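Local coordinates for protein xylulose kinase (PDB 2ITM) that phosphorylates D-xylulose to D-xylulose 5-phosphate with ATP, working as a homodimer of the FGGY carbohydrate kinase family, at residues D98-E109 and M123-W134. Residues are numbered along the deposited sequence; the frame is centred on the assembly and turned at random.
Sequences DGRCAQECTLLE and MMPGFTAPKLLW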
loop_
_atom_site.group_PDB
_atom_site.type_symbol
_atom_site.label_atom_id
_atom_site.label_comp_id
_atom_site.label_asym_id
_atom_site.label_seq_id
_atom_site.Cartn_x
_atom_site.Cartn_y
_atom_site.Cartn_z
ATOM N N ASP A 98 -17.555 19.705 11.477
ATOM C CA ASP A 98 -16.712 20.162 12.568
ATOM C C ASP A 98 -16.511 19.050 13.594
ATOM O O ASP A 98 -17.447 18.371 13.977
ATOM C CB ASP A 98 -17.362 21.379 13.224
ATOM C CG ASP A 98 -16.411 22.177 14.090
ATOM O OD1 ASP A 98 -16.243 21.833 15.267
ATOM O OD2 ASP A 98 -15.818 23.187 13.683
ATOM N N GLY A 99 -15.275 18.885 14.045
ATOM C CA GLY A 99 -14.941 17.857 15.009
ATOM C C GLY A 99 -14.307 18.325 16.284
ATOM O O GLY A 99 -13.539 17.600 16.893
ATOM N N ARG A 100 -14.640 19.531 16.710
ATOM C CA ARG A 100 -14.016 20.129 17.873
ATOM C C ARG A 100 -14.553 19.647 19.206
ATOM O O ARG A 100 -13.915 19.848 20.221
ATOM C CB ARG A 100 -14.099 21.647 17.813
ATOM C CG ARG A 100 -15.346 22.228 18.430
ATOM C CD ARG A 100 -15.441 23.726 18.317
ATOM N NE ARG A 100 -15.498 24.171 16.934
ATOM C CZ ARG A 100 -15.572 25.435 16.560
ATOM N NH1 ARG A 100 -15.603 26.396 17.462
ATOM N NH2 ARG A 100 -15.622 25.741 15.273
ATOM N N CYS A 101 -15.696 18.976 19.224
ATOM C CA CYS A 101 -16.390 18.704 20.488
ATOM C C CYS A 101 -16.535 17.240 20.900
ATOM O O CYS A 101 -17.500 16.870 21.537
ATOM C CB CYS A 101 -17.761 19.375 20.515
ATOM S SG CYS A 101 -18.968 18.678 19.378
ATOM N N ALA A 102 -15.565 16.412 20.548
ATOM C CA ALA A 102 -15.582 15.018 20.966
ATOM C C ALA A 102 -15.742 14.827 22.467
ATOM O O ALA A 102 -16.521 13.997 22.905
ATOM C CB ALA A 102 -14.371 14.311 20.474
ATOM N N GLN A 103 -15.006 15.601 23.245
ATOM C CA GLN A 103 -15.043 15.488 24.694
ATOM C C GLN A 103 -16.449 15.714 25.219
ATOM O O GLN A 103 -16.940 14.990 26.072
ATOM C CB GLN A 103 -14.101 16.508 25.316
ATOM C CG GLN A 103 -13.671 16.170 26.718
ATOM C CD GLN A 103 -14.363 16.995 27.756
ATOM O OE1 GLN A 103 -15.023 17.966 27.437
ATOM N NE2 GLN A 103 -14.215 16.615 29.009
ATOM N N GLU A 104 -17.086 16.737 24.676
ATOM C CA GLU A 104 -18.432 17.112 25.038
ATOM C C GLU A 104 -19.427 16.031 24.677
ATOM O O GLU A 104 -20.435 15.871 25.349
ATOM C CB GLU A 104 -18.811 18.417 24.349
ATOM C CG GLU A 104 -18.256 19.651 25.025
ATOM C CD GLU A 104 -16.789 19.877 24.741
ATOM O OE1 GLU A 104 -16.278 19.334 23.759
ATOM O OE2 GLU A 104 -16.151 20.605 25.503
ATOM N N CYS A 105 -19.138 15.283 23.634
ATOM C CA CYS A 105 -19.998 14.209 23.234
ATOM C C CYS A 105 -20.061 13.162 24.351
ATOM O O CYS A 105 -21.085 12.682 24.684
ATOM C CB CYS A 105 -19.488 13.564 21.977
ATOM S SG CYS A 105 -19.980 14.279 20.461
ATOM N N THR A 106 -18.910 12.855 24.926
ATOM C CA THR A 106 -18.798 11.881 25.999
ATOM C C THR A 106 -19.447 12.401 27.241
ATOM O O THR A 106 -20.159 11.720 27.898
ATOM C CB THR A 106 -17.346 11.563 26.298
ATOM O OG1 THR A 106 -16.668 11.172 25.120
ATOM C CG2 THR A 106 -17.246 10.384 27.130
ATOM N N LEU A 107 -19.181 13.651 27.544
ATOM C CA LEU A 107 -19.765 14.266 28.714
ATOM C C LEU A 107 -21.281 14.206 28.692
ATOM O O LEU A 107 -21.904 13.897 29.642
ATOM C CB LEU A 107 -19.328 15.694 28.809
ATOM C CG LEU A 107 -18.789 16.161 30.127
ATOM C CD1 LEU A 107 -18.793 17.637 30.134
ATOM C CD2 LEU A 107 -19.580 15.583 31.258
ATOM N N LEU A 108 -21.840 14.529 27.559
ATOM C CA LEU A 108 -23.256 14.538 27.401
ATOM C C LEU A 108 -23.882 13.193 27.603
ATOM O O LEU A 108 -24.881 13.084 28.186
ATOM C CB LEU A 108 -23.626 15.118 26.063
ATOM C CG LEU A 108 -24.661 16.208 26.012
ATOM C CD1 LEU A 108 -25.474 16.166 24.763
ATOM C CD2 LEU A 108 -25.522 16.214 27.205
ATOM N N GLU A 109 -23.257 12.168 27.104
ATOM C CA GLU A 109 -23.768 10.821 27.236
ATOM C C GLU A 109 -23.657 10.305 28.648
ATOM O O GLU A 109 -24.432 9.491 29.069
ATOM C CB GLU A 109 -23.146 9.881 26.226
ATOM C CG GLU A 109 -23.862 9.907 24.905
ATOM C CD GLU A 109 -23.286 9.006 23.830
ATOM O OE1 GLU A 109 -23.921 8.853 22.813
ATOM O OE2 GLU A 109 -22.194 8.470 23.990
ATOM N N MET A 123 -24.076 9.752 20.093
ATOM C CA MET A 123 -23.718 11.145 20.037
ATOM C C MET A 123 -22.467 11.343 19.206
ATOM O O MET A 123 -21.484 10.643 19.371
ATOM C CB MET A 123 -23.533 11.690 21.443
ATOM C CG MET A 123 -23.389 13.182 21.514
ATOM S SD MET A 123 -24.879 14.088 21.134
ATOM C CE MET A 123 -25.882 13.630 22.526
ATOM N N MET A 124 -22.533 12.289 18.286
ATOM C CA MET A 124 -21.418 12.603 17.427
ATOM C C MET A 124 -21.125 14.087 17.494
ATOM O O MET A 124 -22.004 14.883 17.754
ATOM C CB MET A 124 -21.740 12.230 15.992
ATOM C CG MET A 124 -22.176 10.806 15.816
ATOM S SD MET A 124 -20.797 9.668 15.681
ATOM C CE MET A 124 -20.400 9.836 13.953
ATOM N N PRO A 125 -19.874 14.438 17.254
ATOM C CA PRO A 125 -19.399 15.808 17.418
ATOM C C PRO A 125 -20.000 16.708 16.370
ATOM O O PRO A 125 -20.063 17.907 16.567
ATOM C CB PRO A 125 -17.900 15.682 17.184
ATOM C CG PRO A 125 -17.588 14.330 17.520
ATOM C CD PRO A 125 -18.776 13.471 17.250
ATOM N N GLY A 126 -20.428 16.112 15.265
ATOM C CA GLY A 126 -21.118 16.811 14.205
ATOM C C GLY A 126 -22.515 17.255 14.582
ATOM O O GLY A 126 -23.065 18.148 13.961
ATOM N N PHE A 127 -23.082 16.629 15.602
ATOM C CA PHE A 127 -24.416 16.953 16.062
ATOM C C PHE A 127 -24.450 18.229 16.880
ATOM O O PHE A 127 -23.453 18.650 17.430
ATOM C CB PHE A 127 -25.009 15.801 16.857
ATOM C CG PHE A 127 -25.168 14.532 16.073
ATOM C CD1 PHE A 127 -25.465 13.346 16.711
ATOM C CD2 PHE A 127 -25.028 14.520 14.707
ATOM C CE1 PHE A 127 -25.609 12.187 16.008
ATOM C CE2 PHE A 127 -25.167 13.372 14.003
ATOM C CZ PHE A 127 -25.455 12.201 14.648
ATOM N N THR A 128 -25.610 18.852 16.943
ATOM C CA THR A 128 -25.734 20.224 17.399
ATOM C C THR A 128 -25.467 20.358 18.906
ATOM O O THR A 128 -24.753 21.241 19.342
ATOM C CB THR A 128 -27.119 20.772 17.038
ATOM O OG1 THR A 128 -27.480 20.338 15.728
ATOM C CG2 THR A 128 -27.074 22.268 16.911
ATOM N N ALA A 129 -26.047 19.452 19.683
ATOM C CA ALA A 129 -26.038 19.548 21.130
ATOM C C ALA A 129 -24.657 19.673 21.781
ATOM O O ALA A 129 -24.438 20.563 22.546
ATOM C CB ALA A 129 -26.818 18.432 21.730
ATOM N N PRO A 130 -23.735 18.775 21.462
ATOM C CA PRO A 130 -22.395 18.871 21.997
ATOM C C PRO A 130 -21.675 20.153 21.597
ATOM O O PRO A 130 -20.845 20.637 22.348
ATOM C CB PRO A 130 -21.672 17.659 21.430
ATOM C CG PRO A 130 -22.450 17.260 20.287
ATOM C CD PRO A 130 -23.850 17.640 20.535
ATOM N N LYS A 131 -21.980 20.685 20.439
ATOM C CA LYS A 131 -21.430 21.937 19.971
ATOM C C LYS A 131 -21.719 23.045 20.963
ATOM O O LYS A 131 -20.888 23.894 21.223
ATOM C CB LYS A 131 -21.966 22.320 18.613
ATOM C CG LYS A 131 -21.359 21.553 17.463
ATOM C CD LYS A 131 -22.047 21.866 16.154
ATOM C CE LYS A 131 -21.812 20.776 15.146
ATOM N NZ LYS A 131 -22.626 20.953 13.928
ATOM N N LEU A 132 -22.913 23.018 21.525
ATOM C CA LEU A 132 -23.316 24.036 22.469
ATOM C C LEU A 132 -22.705 23.929 23.852
ATOM O O LEU A 132 -22.419 24.939 24.474
ATOM C CB LEU A 132 -24.823 24.178 22.522
ATOM C CG LEU A 132 -25.159 25.252 21.479
ATOM C CD1 LEU A 132 -25.827 24.669 20.292
ATOM C CD2 LEU A 132 -25.849 26.460 22.028
ATOM N N LEU A 133 -22.510 22.704 24.319
ATOM C CA LEU A 133 -21.681 22.462 25.486
ATOM C C LEU A 133 -20.270 23.002 25.316
ATOM O O LEU A 133 -19.735 23.613 26.218
ATOM C CB LEU A 133 -21.647 20.979 25.827
ATOM C CG LEU A 133 -22.369 20.540 27.098
ATOM C CD1 LEU A 133 -23.848 20.458 26.859
ATOM C CD2 LEU A 133 -21.843 19.221 27.587
ATOM N N TRP A 134 -19.674 22.780 24.154
ATOM C CA TRP A 134 -18.351 23.312 23.864
ATOM C C TRP A 134 -18.301 24.830 23.962
ATOM O O TRP A 134 -17.426 25.383 24.608
ATOM C CB TRP A 134 -17.858 22.860 22.491
ATOM C CG TRP A 134 -16.451 23.248 22.176
ATOM C CD1 TRP A 134 -15.356 22.473 22.309
ATOM C CD2 TRP A 134 -15.989 24.503 21.678
ATOM N NE1 TRP A 134 -14.230 23.158 21.924
ATOM C CE2 TRP A 134 -14.598 24.411 21.528
ATOM C CE3 TRP A 134 -16.611 25.700 21.335
ATOM C CZ2 TRP A 134 -13.828 25.462 21.055
ATOM C CZ3 TRP A 134 -15.847 26.732 20.864
ATOM C CH2 TRP A 134 -14.471 26.611 20.733
HETATM O O HOH W 1 -18.171 19.989 16.461
#
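Helix 102-109 meets helix 128-134 nearly at right angles (105°), axes 8.3 Å apart at closest, with the CA atoms of Glu-104 and Pro-130 5.3 Å apart; Cys-101, at the N-cap position, faces Pro-125 in the type I turn Met-124 to Phe-127. Cys-101 SG packs 3.5 Å from Pro-130 CB, close to the Pro-125 carbonyl, and Cys-105 SG rests on Pro-125 CD at 3.5 Å and touches the Pro-130 ring. Glu-104 lies over the Pro-130 turn, CG against Leu-133 CB and Trp-134 N. Further along, Leu-108 CD1 presses against Met-123 CE, and Glu-109 OE1 accepts a hydrogen bond from Met-123 N (2.9 Å); Glu-109 OE2 pairs with Arg-116. At the other end, Arg-100 CD lies over one face of the Trp-134 six-membered ring, 3.4 Å from its centroid, a CH-pi contact joined by a cation-pi interaction, although the guanidinium stands nearly upright on the ring (83°). A side-on salt bridge to Asp-98 fixes that guanidinium, which also reaches Glu-42; OD1 accepts from Arg-100 N on its opposite face, an Asx turn, and OD2 from Ser-41 N. A water lies within hydrogen-bonding distance of Asp-98 OD1 and Pro-125 O. Trp-134 CG, anti to the backbone N (chi1 -174°), turns the indole face to Arg-100; Glu-104 OE1 sits at the ring edge, OE2 salt-bridged to Arg-137. Replacing Trp-134 by an alanine would probably leave Arg-100 without its aromatic platform and open a gap beside Glu-104. His-138 stacks on Trp-134, and Trp-40 meets it nearly perpendicular. Helix 186-190 covers Leu-108 and Met-123; Lys-131 NZ, bonded to Gly-126 O, His-78 O and Ile-94 O, links the helices to strand 93-94 and the substrate-binding His-78 loop, probably helping to position it.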